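Local coordinates for subclass B3 metallo-beta-lactamase (Sphingobium indicum, PDB 7LUU), which probably hydrolyses beta-lactam antibiotics at a two-zinc active site in which one metal has a glutamate among its ligands, at residues 91-94 against 95-99. Numbering follows the deposited sequence.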
loop_
_atom_site.group_PDB
_atom_site.type_symbol
_atom_site.label_atom_id
_atom_site.label_comp_id
_atom_site.label_asym_id
_atom_site.label_seq_id
_atom_site.Cartn_x
_atom_site.Cartn_y
_atom_site.Cartn_z
ATOM N N ASP A 91 1.490 5.187 -0.360
ATOM C CA ASP A 91 1.275 4.742 -1.749
ATOM C C ASP A 91 1.073 5.907 -2.718
ATOM O O ASP A 91 1.053 7.103 -2.345
ATOM C CB ASP A 91 0.126 3.707 -1.816
ATOM C CG ASP A 91 0.610 2.307 -1.410
ATOM O OD1 ASP A 91 1.842 2.053 -1.400
ATOM O OD2 ASP A 91 -0.224 1.467 -1.121
ATOM N N GLY A 92 1.041 5.536 -4.000
ATOM C CA GLY A 92 1.067 6.551 -5.060
ATOM C C GLY A 92 0.195 6.213 -6.248
ATOM O O GLY A 92 0.281 6.917 -7.261
ATOM N N ALA A 93 -0.649 5.190 -6.166
ATOM C CA ALA A 93 -1.517 4.792 -7.276
ATOM C C ALA A 93 -0.718 4.655 -8.594
ATOM O O ALA A 93 0.449 4.216 -8.604
ATOM C CB ALA A 93 -2.740 5.738 -7.385
ATOM N N LEU A 94 -1.402 4.925 -9.730
ATOM C CA LEU A 94 -0.803 4.765 -11.066
ATOM C C LEU A 94 0.048 5.984 -11.438
ATOM O O LEU A 94 -0.030 7.036 -10.801
ATOM C CB LEU A 94 -1.917 4.623 -12.093
ATOM C CG LEU A 94 -2.755 3.347 -11.965
ATOM C CD1 LEU A 94 -3.929 3.512 -12.959
ATOM C CD2 LEU A 94 -1.969 2.231 -12.439
ATOM N N PRO A 95 0.910 5.879 -12.464
ATOM C CA PRO A 95 1.740 7.052 -12.796
ATOM C C PRO A 95 0.916 8.323 -13.062
ATOM O O PRO A 95 1.277 9.428 -12.625
ATOM C CB PRO A 95 2.503 6.586 -14.052
ATOM C CG PRO A 95 2.638 5.022 -13.790
ATOM C CD PRO A 95 1.260 4.672 -13.279
ATOM N N GLN A 96 -0.174 8.210 -13.830
ATOM C CA GLN A 96 -0.949 9.393 -14.143
ATOM C C GLN A 96 -1.738 9.906 -12.945
ATOM O O GLN A 96 -2.294 11.001 -13.039
ATOM C CB GLN A 96 -1.893 9.080 -15.319
ATOM C CG GLN A 96 -3.004 8.051 -14.997
ATOM C CD GLN A 96 -2.642 6.588 -15.363
ATOM O OE1 GLN A 96 -1.501 6.121 -15.177
ATOM N NE2 GLN A 96 -3.635 5.860 -15.869
ATOM N N ALA A 97 -1.734 9.172 -11.809
ATOM C CA ALA A 97 -2.421 9.656 -10.618
ATOM C C ALA A 97 -1.599 10.648 -9.842
ATOM O O ALA A 97 -2.138 11.329 -8.959
ATOM C CB ALA A 97 -2.751 8.514 -9.675
ATOM N N ALA A 98 -0.298 10.755 -10.117
ATOM C CA ALA A 98 0.506 11.636 -9.254
ATOM C C ALA A 98 -0.025 13.070 -9.223
ATOM O O ALA A 98 -0.214 13.621 -8.120
ATOM C CB ALA A 98 1.976 11.546 -9.679
ATOM N N PRO A 99 -0.331 13.706 -10.348
ATOM C CA PRO A 99 -0.921 15.062 -10.267
ATOM C C PRO A 99 -2.262 15.114 -9.532
ATOM O O PRO A 99 -2.546 16.133 -8.876
ATOM C CB PRO A 99 -1.123 15.470 -11.736
ATOM C CG PRO A 99 -0.543 14.406 -12.552
ATOM C CD PRO A 99 -0.157 13.225 -11.741
#
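The side chains of L94 and Q96 extend alongside each other in one direction. Q96 CG sits between its own backbone N and carbonyl carbon (chi1 67°), and the chain then bends at chi2. This lays the amide beside L94: Q96 OE1 comes to 3.5 Å from L94 CB, and Q96 NE2 lies 3.8 Å from L94 CD1. Q96 NE2 also hydrogen-bonds to M47 O. L94 packs on A52 and W55 of helix 49-55 and on Y125 beside the zinc ligand D126. The trans peptide to P95 sets P95 CD 3.4 Å from L94 CB, closer than usual van der Waals contact.

In the alpha-beta/beta-alpha sandwich of metallo-beta-lactamases, a type I turn centred on P95 and Q96 leads from the loop after strand 87-90 into helix 98-107. A97 N closes it by donating to L94 O at 2.9 Å (N-H...O 148°). The donor approaches from over the face of the carbonyl group, 60° off its plane. A98 N to P95 O, 3.2 Å, repeats the i to i+3 pattern. A97 CB meets A93 CB at 3.6 Å, methyl against methyl. Backbone hydrogen bonds join G92 to H127, whose side chain binds zinc, and A93 to G130.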